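Local coordinates for protein blood group a-and b-cleaving endo-beta-galactosidase (Streptococcus pneumoniae, PDB 2YGL) that is the tandem CBM51 part of a family 98 endo-beta-galactosidase that cleaves blood group A and B antigens, and probably binds carbohydrate, at residues S267-D272 against A340-G346; V211-F217 against N240-V246; V103-E107 against Y116-V120. Residues are numbered along the deposited sequence.

Interaction 1: S267-D272 against A340-G346; sequences SYVGID and ADELVLG
S267-I271 is an extended strand meeting L343-L345 antiparallel, their axes 4.8 Å apart at 162°. Y268-G346 and G270-V344 are hydrogen-bonded pairs, V269-L345 and I271-L343 non-hydrogen-bonded ones. Y268 N donates to G346 O (3.0 Å) and G346 N to Y268 O (2.8 Å). V344 N reaches G270 O at 2.9 Å; the return bond, G270 N to V344 O, is weak (3.4 Å). Y268 O also accepts S267 OG (3.0 Å; chi1 t). Both strands belong to one sheet of an NPCBM module's beta-sandwich; V269, I271, L343 and L345 face F288 and I285 of the opposing sheet, V269 CG2 lying 3.6 Å from L345 CD2. Outward, S267 and V269 bond through their backbones to V317 and F315 of strand 315-320, L343 and L345 to T245 and L243. E342 centres an inverse gamma turn, and its O accepts D272 N (3.1 Å). E342 OE2 (chi1 m) is hydrogen-bonded to T218 OG1, D272 OD1 (chi1 t) to S274 OG, and D272 OD2 accepts K229 N.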
ATOM      1  N   SER A 267       8.655   7.953 -12.786  1.00 19.09           N
ATOM      2  CA  SER A 267       9.057   7.788 -14.184  1.00 18.81           C
ATOM      3  C   SER A 267      10.087   6.683 -14.375  1.00 18.58           C
ATOM      4  O   SER A 267      10.981   6.502 -13.546  1.00 18.37           O
ATOM      5  CB  SER A 267       9.626   9.096 -14.745  1.00 18.81           C
ATOM      6  OG  SER A 267       9.848   8.993 -16.139  1.00 18.56           O
ATOM      7  N   TYR A 268       9.948   5.948 -15.476  1.00 18.38           N
ATOM      8  CA  TYR A 268      11.038   5.121 -15.982  1.00 18.21           C
ATOM      9  C   TYR A 268      11.994   6.009 -16.770  1.00 17.86           C
ATOM     10  O   TYR A 268      11.561   6.940 -17.447  1.00 17.68           O
ATOM     11  CB  TYR A 268      10.506   3.970 -16.843  1.00 18.23           C
ATOM     12  CG  TYR A 268       9.859   2.888 -16.015  1.00 18.81           C
ATOM     13  CD1 TYR A 268      10.627   1.879 -15.422  1.00 19.13           C
ATOM     14  CD2 TYR A 268       8.486   2.885 -15.794  1.00 19.05           C
ATOM     15  CE1 TYR A 268      10.034   0.889 -14.643  1.00 20.13           C
ATOM     16  CE2 TYR A 268       7.884   1.901 -15.019  1.00 20.45           C
ATOM     17  CZ  TYR A 268       8.663   0.909 -14.446  1.00 20.35           C
ATOM     18  OH  TYR A 268       8.062  -0.060 -13.680  1.00 21.95           O
ATOM     19  N   VAL A 269      13.292   5.730 -16.657  1.00 17.58           N
ATOM     20  CA  VAL A 269      14.325   6.570 -17.268  1.00 17.25           C
ATOM     21  C   VAL A 269      15.355   5.714 -18.001  1.00 17.08           C
ATOM     22  O   VAL A 269      15.897   4.763 -17.434  1.00 16.78           O
ATOM     23  CB  VAL A 269      15.054   7.466 -16.216  1.00 17.27           C
ATOM     24  CG1 VAL A 269      16.069   8.391 -16.887  1.00 17.30           C
ATOM     25  CG2 VAL A 269      14.063   8.289 -15.411  1.00 17.43           C
ATOM     26  N   GLY A 270      15.619   6.067 -19.257  1.00 16.92           N
ATOM     27  CA  GLY A 270      16.662   5.419 -20.050  1.00 16.55           C
ATOM     28  C   GLY A 270      16.831   6.070 -21.407  1.00 16.40           C
ATOM     29  O   GLY A 270      16.281   7.139 -21.666  1.00 16.24           O
ATOM     30  N   ILE A 271      17.591   5.411 -22.277  1.00 16.24           N
ATOM     31  CA  ILE A 271      17.843   5.909 -23.624  1.00 16.16           C
ATOM     32  C   ILE A 271      16.844   5.291 -24.602  1.00 16.19           C
ATOM     33  O   ILE A 271      16.680   4.068 -24.643  1.00 16.09           O
ATOM     34  CB  ILE A 271      19.297   5.615 -24.061  1.00 16.19           C
ATOM     35  CG1 ILE A 271      20.277   6.344 -23.135  1.00 16.23           C
ATOM     36  CG2 ILE A 271      19.528   6.021 -25.513  1.00 15.84           C
ATOM     37  CD1 ILE A 271      21.594   5.634 -22.945  1.00 15.99           C
ATOM     38  N   ASP A 272      16.175   6.140 -25.379  1.00 16.32           N
ATOM     39  CA  ASP A 272      15.169   5.672 -26.334  1.00 16.75           C
ATOM     40  C   ASP A 272      15.789   4.731 -27.360  1.00 16.93           C
ATOM     41  O   ASP A 272      16.919   4.944 -27.811  1.00 16.80           O
ATOM     42  CB  ASP A 272      14.468   6.840 -27.030  1.00 16.61           C
ATOM     43  CG  ASP A 272      13.176   6.419 -27.719  1.00 16.83           C
ATOM     44  OD1 ASP A 272      13.229   5.976 -28.887  1.00 16.85           O
ATOM     45  OD2 ASP A 272      12.105   6.511 -27.082  1.00 16.15           O
ATOM     46  N   ALA A 340      24.369   8.492 -28.210  1.00 26.05           N
ATOM     47  CA  ALA A 340      23.173   8.008 -27.519  1.00 25.32           C
ATOM     48  C   ALA A 340      22.805   8.877 -26.312  1.00 24.79           C
ATOM     49  O   ALA A 340      22.812   8.411 -25.168  1.00 24.52           O
ATOM     50  CB  ALA A 340      23.342   6.544 -27.116  1.00 25.28           C
ATOM     51  N   ASP A 341      22.483  10.142 -26.583  1.00 24.04           N
ATOM     52  CA  ASP A 341      22.105  11.098 -25.540  1.00 23.50           C
ATOM     53  C   ASP A 341      20.602  11.407 -25.543  1.00 22.81           C
ATOM     54  O   ASP A 341      20.153  12.369 -24.915  1.00 22.55           O
ATOM     55  CB  ASP A 341      22.936  12.388 -25.649  1.00 23.60           C
ATOM     56  CG  ASP A 341      22.956  12.970 -27.058  1.00 24.32           C
ATOM     57  OD1 ASP A 341      22.068  12.646 -27.876  1.00 25.27           O
ATOM     58  OD2 ASP A 341      23.869  13.769 -27.349  1.00 25.80           O
ATOM     59  N   GLU A 342      19.836  10.570 -26.242  1.00 22.11           N
ATOM     60  CA  GLU A 342      18.388  10.730 -26.369  1.00 21.35           C
ATOM     61  C   GLU A 342      17.678  10.152 -25.147  1.00 20.66           C
ATOM     62  O   GLU A 342      17.056   9.085 -25.219  1.00 20.87           O
ATOM     63  CB  GLU A 342      17.889  10.045 -27.648  1.00 21.43           C
ATOM     64  CG  GLU A 342      18.403  10.654 -28.951  1.00 21.93           C
ATOM     65  CD  GLU A 342      17.502  11.756 -29.495  1.00 22.33           C
ATOM     66  OE1 GLU A 342      16.261  11.617 -29.427  1.00 22.65           O
ATOM     67  OE2 GLU A 342      18.038  12.759 -30.007  1.00 22.42           O
ATOM     68  N   LEU A 343      17.778  10.858 -24.025  1.00 19.68           N
ATOM     69  CA  LEU A 343      17.169  10.417 -22.775  1.00 18.95           C
ATOM     70  C   LEU A 343      15.660  10.637 -22.817  1.00 18.42           C
ATOM     71  O   LEU A 343      15.188  11.709 -23.193  1.00 18.08           O
ATOM     72  CB  LEU A 343      17.802  11.146 -21.576  1.00 18.74           C
ATOM     73  CG  LEU A 343      17.494  10.661 -20.152  1.00 19.12           C
ATOM     74  CD1 LEU A 343      18.645  10.959 -19.201  1.00 19.08           C
ATOM     75  CD2 LEU A 343      16.200  11.268 -19.614  1.00 19.16           C
ATOM     76  N   VAL A 344      14.913   9.607 -22.435  1.00 18.07           N
ATOM     77  CA  VAL A 344      13.459   9.699 -22.359  1.00 17.75           C
ATOM     78  C   VAL A 344      12.942   9.339 -20.966  1.00 17.67           C
ATOM     79  O   VAL A 344      13.506   8.484 -20.275  1.00 17.50           O
ATOM     80  CB  VAL A 344      12.742   8.837 -23.444  1.00 17.54           C
ATOM     81  CG1 VAL A 344      12.925   9.447 -24.826  1.00 17.83           C
ATOM     82  CG2 VAL A 344      13.232   7.397 -23.422  1.00 17.25           C
ATOM     83  N   LEU A 345      11.871  10.011 -20.563  1.00 17.55           N
ATOM     84  CA  LEU A 345      11.203   9.726 -19.304  1.00 17.57           C
ATOM     85  C   LEU A 345       9.865   9.059 -19.621  1.00 17.64           C
ATOM     86  O   LEU A 345       8.924   9.719 -20.055  1.00 17.63           O
ATOM     87  CB  LEU A 345      11.015  11.014 -18.495  1.00 17.64           C
ATOM     88  CG  LEU A 345      12.245  11.913 -18.282  1.00 17.89           C
ATOM     89  CD1 LEU A 345      11.854  13.211 -17.607  1.00 18.38           C
ATOM     90  CD2 LEU A 345      13.318  11.208 -17.471  1.00 18.28           C
ATOM     91  N   GLY A 346       9.803   7.745 -19.423  1.00 17.64           N
ATOM     92  CA  GLY A 346       8.620   6.960 -19.760  1.00 17.85           C
ATOM     93  C   GLY A 346       7.565   6.955 -18.669  1.00 18.03           C
ATOM     94  O   GLY A 346       7.812   6.478 -17.558  1.00 17.87           O
TER

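Interaction 2: V211-F217 against N240-V246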
ATOM      1  N   VAL A 211      12.150  20.197 -26.497  1.00 16.09           N
ATOM      2  CA  VAL A 211      11.865  18.999 -25.707  1.00 15.65           C
ATOM      3  C   VAL A 211      10.487  18.478 -26.122  1.00 15.32           C
ATOM      4  O   VAL A 211       9.547  19.256 -26.292  1.00 15.26           O
ATOM      5  CB  VAL A 211      11.952  19.302 -24.182  1.00 15.70           C
ATOM      6  CG1 VAL A 211      11.368  18.170 -23.337  1.00 15.53           C
ATOM      7  CG2 VAL A 211      13.408  19.568 -23.777  1.00 15.34           C
ATOM      8  N   GLN A 212      10.387  17.170 -26.321  1.00 15.02           N
ATOM      9  CA  GLN A 212       9.191  16.574 -26.905  1.00 14.95           C
ATOM     10  C   GLN A 212       8.272  15.941 -25.868  1.00 14.93           C
ATOM     11  O   GLN A 212       8.738  15.336 -24.900  1.00 14.99           O
ATOM     12  CB  GLN A 212       9.574  15.550 -27.979  1.00 14.54           C
ATOM     13  CG  GLN A 212      10.202  16.164 -29.234  1.00 14.19           C
ATOM     14  CD  GLN A 212       9.250  17.077 -29.998  1.00 13.93           C
ATOM     15  OE1 GLN A 212       9.425  18.296 -30.018  1.00 13.78           O
ATOM     16  NE2 GLN A 212       8.236  16.490 -30.619  1.00 12.82           N
ATOM     17  N   LYS A 213       6.967  16.092 -26.086  1.00 14.85           N
ATOM     18  CA  LYS A 213       5.954  15.482 -25.226  1.00 14.86           C
ATOM     19  C   LYS A 213       5.410  14.202 -25.856  1.00 14.86           C
ATOM     20  O   LYS A 213       4.944  14.213 -26.998  1.00 14.99           O
ATOM     21  CB  LYS A 213       4.820  16.472 -24.932  1.00 14.86           C
ATOM     22  CG  LYS A 213       5.231  17.633 -24.018  1.00 14.59           C
ATOM     23  CD  LYS A 213       4.153  18.719 -23.954  1.00 13.99           C
ATOM     24  CE  LYS A 213       4.527  19.789 -22.934  1.00 14.00           C
ATOM     25  NZ  LYS A 213       3.498  20.861 -22.806  1.00 12.81           N
ATOM     26  N   ASP A 214       5.498  13.105 -25.101  1.00 14.93           N
ATOM     27  CA  ASP A 214       5.013  11.778 -25.505  1.00 15.03           C
ATOM     28  C   ASP A 214       5.742  11.192 -26.727  1.00 15.21           C
ATOM     29  O   ASP A 214       5.249  10.256 -27.370  1.00 15.19           O
ATOM     30  CB  ASP A 214       3.485  11.789 -25.699  1.00 15.13           C
ATOM     31  CG  ASP A 214       2.741  12.277 -24.458  1.00 15.13           C
ATOM     32  OD1 ASP A 214       3.238  12.072 -23.333  1.00 15.87           O
ATOM     33  OD2 ASP A 214       1.658  12.869 -24.603  1.00 16.18           O
ATOM     34  N   LYS A 215       6.922  11.740 -27.021  1.00 15.16           N
ATOM     35  CA  LYS A 215       7.749  11.328 -28.159  1.00 15.30           C
ATOM     36  C   LYS A 215       9.228  11.455 -27.793  1.00 15.19           C
ATOM     37  O   LYS A 215       9.586  12.298 -26.966  1.00 15.10           O
ATOM     38  CB  LYS A 215       7.490  12.220 -29.383  1.00 15.34           C
ATOM     39  CG  LYS A 215       6.038  12.409 -29.781  1.00 15.85           C
ATOM     40  CD  LYS A 215       5.893  13.600 -30.703  1.00 16.00           C
ATOM     41  CE  LYS A 215       4.449  14.045 -30.793  1.00 16.62           C
ATOM     42  NZ  LYS A 215       4.304  15.217 -31.701  1.00 17.24           N
ATOM     43  N   PRO A 216      10.097  10.632 -28.416  1.00 15.13           N
ATOM     44  CA  PRO A 216      11.535  10.884 -28.288  1.00 15.21           C
ATOM     45  C   PRO A 216      11.915  12.180 -29.005  1.00 15.29           C
ATOM     46  O   PRO A 216      11.207  12.605 -29.921  1.00 15.45           O
ATOM     47  CB  PRO A 216      12.176   9.670 -28.973  1.00 15.07           C
ATOM     48  CG  PRO A 216      11.107   9.100 -29.846  1.00 15.15           C
ATOM     49  CD  PRO A 216       9.816   9.381 -29.143  1.00 15.10           C
ATOM     50  N   PHE A 217      13.016  12.797 -28.583  1.00 15.28           N
ATOM     51  CA  PHE A 217      13.405  14.125 -29.056  1.00 15.24           C
ATOM     52  C   PHE A 217      13.559  14.246 -30.580  1.00 15.46           C
ATOM     53  O   PHE A 217      12.875  15.057 -31.211  1.00 15.37           O
ATOM     54  CB  PHE A 217      14.688  14.589 -28.348  1.00 15.14           C
ATOM     55  CG  PHE A 217      15.087  16.001 -28.672  1.00 14.75           C
ATOM     56  CD1 PHE A 217      15.908  16.274 -29.761  1.00 14.36           C
ATOM     57  CD2 PHE A 217      14.642  17.061 -27.883  1.00 15.16           C
ATOM     58  CE1 PHE A 217      16.289  17.579 -30.061  1.00 14.54           C
ATOM     59  CE2 PHE A 217      15.017  18.377 -28.177  1.00 14.92           C
ATOM     60  CZ  PHE A 217      15.841  18.635 -29.267  1.00 14.50           C
ATOM     61  N   ASN A 240       2.914   5.214 -23.577  1.00 20.15           N
ATOM     62  CA  ASN A 240       1.904   6.130 -24.101  1.00 19.30           C
ATOM     63  C   ASN A 240       2.250   7.583 -23.803  1.00 18.47           C
ATOM     64  O   ASN A 240       2.000   8.469 -24.618  1.00 18.26           O
ATOM     65  CB  ASN A 240       0.522   5.811 -23.517  1.00 19.57           C
ATOM     66  CG  ASN A 240      -0.014   4.453 -23.954  1.00 20.40           C
ATOM     67  OD1 ASN A 240       0.278   3.970 -25.052  1.00 21.92           O
ATOM     68  ND2 ASN A 240      -0.822   3.837 -23.095  1.00 20.92           N
ATOM     69  N   LYS A 241       2.822   7.819 -22.624  1.00 17.57           N
ATOM     70  CA  LYS A 241       3.112   9.172 -22.162  1.00 16.88           C
ATOM     71  C   LYS A 241       4.563   9.309 -21.716  1.00 16.26           C
ATOM     72  O   LYS A 241       5.186   8.332 -21.299  1.00 16.04           O
ATOM     73  CB  LYS A 241       2.181   9.561 -21.002  1.00 16.89           C
ATOM     74  CG  LYS A 241       0.680   9.411 -21.274  1.00 16.78           C
ATOM     75  CD  LYS A 241       0.148  10.481 -22.223  1.00 16.74           C
ATOM     76  CE  LYS A 241       0.001  11.831 -21.542  1.00 15.74           C
ATOM     77  NZ  LYS A 241      -0.380  12.868 -22.530  1.00 16.08           N
ATOM     78  N   GLY A 242       5.089  10.530 -21.794  1.00 15.61           N
ATOM     79  CA  GLY A 242       6.433  10.815 -21.304  1.00 14.91           C
ATOM     80  C   GLY A 242       7.093  12.035 -21.916  1.00 14.48           C
ATOM     81  O   GLY A 242       6.452  12.813 -22.617  1.00 14.34           O
ATOM     82  N   LEU A 243       8.385  12.192 -21.644  1.00 14.21           N
ATOM     83  CA  LEU A 243       9.155  13.346 -22.112  1.00 13.80           C
ATOM     84  C   LEU A 243      10.405  12.891 -22.859  1.00 13.68           C
ATOM     85  O   LEU A 243      11.067  11.937 -22.447  1.00 13.52           O
ATOM     86  CB  LEU A 243       9.550  14.245 -20.933  1.00 13.49           C
ATOM     87  CG  LEU A 243       8.431  14.911 -20.124  1.00 13.69           C
ATOM     88  CD1 LEU A 243       8.958  15.456 -18.797  1.00 12.95           C
ATOM     89  CD2 LEU A 243       7.738  16.007 -20.926  1.00 13.48           C
ATOM     90  N   GLY A 244      10.719  13.581 -23.952  1.00 13.53           N
ATOM     91  CA  GLY A 244      11.886  13.260 -24.770  1.00 13.44           C
ATOM     92  C   GLY A 244      12.831  14.440 -24.866  1.00 13.48           C
ATOM     93  O   GLY A 244      12.442  15.523 -25.311  1.00 13.07           O
ATOM     94  N   THR A 245      14.072  14.226 -24.439  1.00 13.61           N
ATOM     95  CA  THR A 245      15.079  15.287 -24.425  1.00 13.78           C
ATOM     96  C   THR A 245      16.443  14.799 -24.916  1.00 14.08           C
ATOM     97  O   THR A 245      16.625  13.609 -25.189  1.00 14.07           O
ATOM     98  CB  THR A 245      15.207  15.927 -23.010  1.00 13.70           C
ATOM     99  OG1 THR A 245      15.976  17.130 -23.094  1.00 13.48           O
ATOM    100  CG2 THR A 245      15.865  14.971 -22.015  1.00 13.45           C
ATOM    101  N   VAL A 246      17.380  15.733 -25.055  1.00 14.39           N
ATOM    102  CA  VAL A 246      18.778  15.410 -25.316  1.00 14.76           C
ATOM    103  C   VAL A 246      19.613  15.892 -24.133  1.00 14.93           C
ATOM    104  O   VAL A 246      19.564  17.069 -23.770  1.00 14.95           O
ATOM    105  CB  VAL A 246      19.288  16.033 -26.640  1.00 14.86           C
ATOM    106  CG1 VAL A 246      20.798  15.822 -26.802  1.00 14.49           C
ATOM    107  CG2 VAL A 246      18.540  15.437 -27.830  1.00 14.54           C
TER
HETATM  108  O   HOH W   1      14.725  11.786 -26.528  1.00 12.75           O
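Antiparallel pairing joins Q212-K213 to G242-G244, at the margin of one sheet of the second NPCBM module's beta-sandwich. Q212 and G244 form a hydrogen-bonded pair, N to O at 2.8 Å in both directions, and K213-L243 is the adjoining non-hydrogen-bonded pair. The pairing stops at D214, whose positive phi (64°) turns the chain, yet D214 N still donates to G242 O at 2.7 Å. After the turn the chain passes back over G244, K215 O lying 3.3 Å from G244 CA; a beta-carbon on G244 would clash with the K215-F217 backbone, chiefly the K215 carbonyl. G242 is constrained differently: at phi 157° and psi -170° a beta-carbon would jam against K241 O. P216 is the N-cap of helix 217-221. D214 OD1 accepts G242 N (2.9 Å) and also bonds S193 OG; D214 OD2 forms a salt bridge with K241 NZ (2.9 Å), which D194 shares. K213 extends outward to E196, the L195 carbonyl and the W197 ring. At the other end a water accepts from F217 N (2.9 Å) and donates to T245 O (3.0 Å). V246 CG2 makes a CH-pi contact over the F217 ring face, 3.8 Å from the centroid.

Interaction 3: V103-E107 against Y116-V120; sequences VDRIE and YSSSV
At the open end of the hairpin formed by strands 105-110 and 113-117, a serine hydroxyl takes the place of one backbone acceptor. R105-E107 is extended, as are Y116 and S117; S118-V120 then adopt helical backbone angles, and S117-V120 form a type I turn. E107 and S117 are an antiparallel non-hydrogen-bonded pair with CA atoms 4.5 Å apart, and E107 CA approaches Y116 O at 3.2 Å. S118 N donates to I106 O (3.0 Å). S118 takes the p rotamer (chi1 62°), and S118 OG accepts I106 N at 2.9 Å, nearly straight (176°). The same OG donates to a water at 2.7 Å, which in turn donates to D104 O (2.7 Å). On the face bearing E107 and S117, S117 (t) and S119 (m) bring their OG atoms within 3.2 Å in a hydrogen bond. R105 is t, t, p along chi1-chi3; the p value bends its end toward E107, so that R105 NE makes a 2.8 Å salt bridge with E107 OE2 (E107 m, t). R105 CD passes 2.9 Å from S119 OG, and the guanidinium makes a cation-pi contact with F151. I106 (m, t) points to the other side, into the sandwich core beside I87, V161 and F163. Y116 (t) lays its ring there too, CE1 3.7 Å from I106 O, against I135 and V137. V102, just before V103, is a calcium ligand; the R105 side chain lies about 10 Å from the ion. D104 and R105 form a classic beta bulge facing F151 of strand 145-151, while strand 113-117 edges this CBM51 beta-sandwich sheet.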
ATOM      1  N   VAL A 103     -14.863 -15.991  31.299  1.00 19.31           N
ATOM      2  CA  VAL A 103     -13.806 -16.142  30.306  1.00 19.34           C
ATOM      3  C   VAL A 103     -12.477 -15.721  30.922  1.00 19.59           C
ATOM      4  O   VAL A 103     -12.321 -14.582  31.364  1.00 19.38           O
ATOM      5  CB  VAL A 103     -14.116 -15.328  29.020  1.00 19.32           C
ATOM      6  CG1 VAL A 103     -12.902 -15.273  28.085  1.00 19.31           C
ATOM      7  CG2 VAL A 103     -15.319 -15.928  28.299  1.00 18.85           C
ATOM      8  N   ASP A 104     -11.534 -16.658  30.958  1.00 19.78           N
ATOM      9  CA  ASP A 104     -10.234 -16.429  31.579  1.00 20.29           C
ATOM     10  C   ASP A 104      -9.390 -15.406  30.822  1.00 20.20           C
ATOM     11  O   ASP A 104      -8.801 -14.515  31.431  1.00 20.12           O
ATOM     12  CB  ASP A 104      -9.464 -17.749  31.722  1.00 20.50           C
ATOM     13  CG  ASP A 104      -9.904 -18.566  32.934  1.00 21.73           C
ATOM     14  OD1 ASP A 104     -10.998 -18.308  33.491  1.00 22.56           O
ATOM     15  OD2 ASP A 104      -9.146 -19.480  33.329  1.00 22.98           O
ATOM     16  N   ARG A 105      -9.354 -15.524  29.495  1.00 20.32           N
ATOM     17  CA  ARG A 105      -8.429 -14.745  28.680  1.00 20.54           C
ATOM     18  C   ARG A 105      -8.856 -14.672  27.213  1.00 20.51           C
ATOM     19  O   ARG A 105      -9.383 -15.636  26.659  1.00 20.39           O
ATOM     20  CB  ARG A 105      -7.035 -15.373  28.774  1.00 20.52           C
ATOM     21  CG  ARG A 105      -5.890 -14.461  28.407  1.00 21.42           C
ATOM     22  CD  ARG A 105      -4.560 -15.040  28.879  1.00 21.86           C
ATOM     23  NE  ARG A 105      -4.124 -16.208  28.114  1.00 22.02           N
ATOM     24  CZ  ARG A 105      -4.231 -17.470  28.529  1.00 22.37           C
ATOM     25  NH1 ARG A 105      -4.766 -17.755  29.708  1.00 23.09           N
ATOM     26  NH2 ARG A 105      -3.790 -18.454  27.762  1.00 22.07           N
ATOM     27  N   ILE A 106      -8.623 -13.515  26.598  1.00 20.57           N
ATOM     28  CA  ILE A 106      -8.744 -13.359  25.151  1.00 20.88           C
ATOM     29  C   ILE A 106      -7.418 -12.831  24.608  1.00 21.23           C
ATOM     30  O   ILE A 106      -6.871 -11.854  25.129  1.00 21.24           O
ATOM     31  CB  ILE A 106      -9.911 -12.412  24.747  1.00 20.78           C
ATOM     32  CG1 ILE A 106     -11.258 -12.981  25.214  1.00 20.74           C
ATOM     33  CG2 ILE A 106      -9.927 -12.188  23.227  1.00 20.98           C
ATOM     34  CD1 ILE A 106     -12.424 -11.997  25.136  1.00 20.64           C
ATOM     35  N   GLU A 107      -6.905 -13.483  23.568  1.00 21.48           N
ATOM     36  CA  GLU A 107      -5.646 -13.078  22.952  1.00 22.01           C
ATOM     37  C   GLU A 107      -5.771 -12.871  21.448  1.00 22.17           C
ATOM     38  O   GLU A 107      -6.616 -13.483  20.791  1.00 22.00           O
ATOM     39  CB  GLU A 107      -4.552 -14.115  23.216  1.00 22.10           C
ATOM     40  CG  GLU A 107      -4.087 -14.208  24.659  1.00 23.02           C
ATOM     41  CD  GLU A 107      -3.124 -15.365  24.891  1.00 24.51           C
ATOM     42  OE1 GLU A 107      -2.968 -16.220  23.989  1.00 24.77           O
ATOM     43  OE2 GLU A 107      -2.523 -15.418  25.985  1.00 25.49           O
ATOM     44  N   TYR A 116      -1.731  -9.101  21.495  1.00 22.74           N
ATOM     45  CA  TYR A 116      -2.615  -8.576  22.531  1.00 22.55           C
ATOM     46  C   TYR A 116      -3.036  -9.687  23.487  1.00 22.63           C
ATOM     47  O   TYR A 116      -3.332 -10.806  23.063  1.00 22.33           O
ATOM     48  CB  TYR A 116      -3.858  -7.896  21.937  1.00 22.45           C
ATOM     49  CG  TYR A 116      -4.909  -7.572  22.983  1.00 21.98           C
ATOM     50  CD1 TYR A 116      -5.886  -8.508  23.334  1.00 21.87           C
ATOM     51  CD2 TYR A 116      -4.911  -6.343  23.641  1.00 21.63           C
ATOM     52  CE1 TYR A 116      -6.841  -8.223  24.305  1.00 21.77           C
ATOM     53  CE2 TYR A 116      -5.862  -6.050  24.613  1.00 21.57           C
ATOM     54  CZ  TYR A 116      -6.822  -6.995  24.938  1.00 21.54           C
ATOM     55  OH  TYR A 116      -7.765  -6.714  25.894  1.00 22.34           O
ATOM     56  N   SER A 117      -3.064  -9.360  24.775  1.00 22.79           N
ATOM     57  CA  SER A 117      -3.615 -10.244  25.792  1.00 23.13           C
ATOM     58  C   SER A 117      -4.446  -9.436  26.778  1.00 23.43           C
ATOM     59  O   SER A 117      -4.021  -8.372  27.231  1.00 23.33           O
ATOM     60  CB  SER A 117      -2.503 -10.993  26.530  1.00 22.99           C
ATOM     61  OG  SER A 117      -3.049 -11.874  27.496  1.00 22.98           O
ATOM     62  N   SER A 118      -5.627  -9.952  27.108  1.00 23.86           N
ATOM     63  CA  SER A 118      -6.523  -9.304  28.066  1.00 24.32           C
ATOM     64  C   SER A 118      -6.027  -9.418  29.513  1.00 24.82           C
ATOM     65  O   SER A 118      -6.578  -8.778  30.409  1.00 24.69           O
ATOM     66  CB  SER A 118      -7.943  -9.871  27.943  1.00 24.30           C
ATOM     67  OG  SER A 118      -7.979 -11.257  28.245  1.00 23.90           O
ATOM     68  N   SER A 119      -4.989 -10.227  29.729  1.00 25.48           N
ATOM     69  CA  SER A 119      -4.414 -10.458  31.064  1.00 26.19           C
ATOM     70  C   SER A 119      -3.898  -9.188  31.730  1.00 26.44           C
ATOM     71  O   SER A 119      -3.947  -9.063  32.955  1.00 26.58           O
ATOM     72  CB  SER A 119      -3.272 -11.471  30.988  1.00 26.12           C
ATOM     73  OG  SER A 119      -3.724 -12.703  30.470  1.00 27.06           O
ATOM     74  N   VAL A 120      -3.399  -8.264  30.913  1.00 26.90           N
ATOM     75  CA  VAL A 120      -2.809  -7.008  31.376  1.00 27.28           C
ATOM     76  C   VAL A 120      -3.831  -6.149  32.132  1.00 27.40           C
ATOM     77  O   VAL A 120      -3.587  -5.730  33.268  1.00 27.62           O
ATOM     78  CB  VAL A 120      -2.190  -6.211  30.185  1.00 27.39           C
ATOM     79  CG1 VAL A 120      -1.593  -4.883  30.651  1.00 27.67           C
ATOM     80  CG2 VAL A 120      -1.137  -7.047  29.472  1.00 27.39           C
TER
HETATM   81  O   HOH W   2      -7.881 -12.035  30.823  1.00 20.98           O

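Along the chain interaction 3 comes first, in the first NPCBM module, followed by interactions 2 and 1 in the second. Interactions 1 and 2 have centres about 9 Å apart and share a sheet, in which strand 242-244 lies beside strand 343-352: L345 N approaches L243 O at 2.8 Å and T245 N approaches L343 O at 3.0 Å, both probable hydrogen bonds. The strand order there is 212-213, 242-244, 343-352, 262-271. Interaction 3 lies about 58 Å and about 61 Å, centre to centre, from interactions 1 and 2, across the chain's centre. Each module has its own two antiparallel sheets, consistent with two separate carbohydrate-binding units.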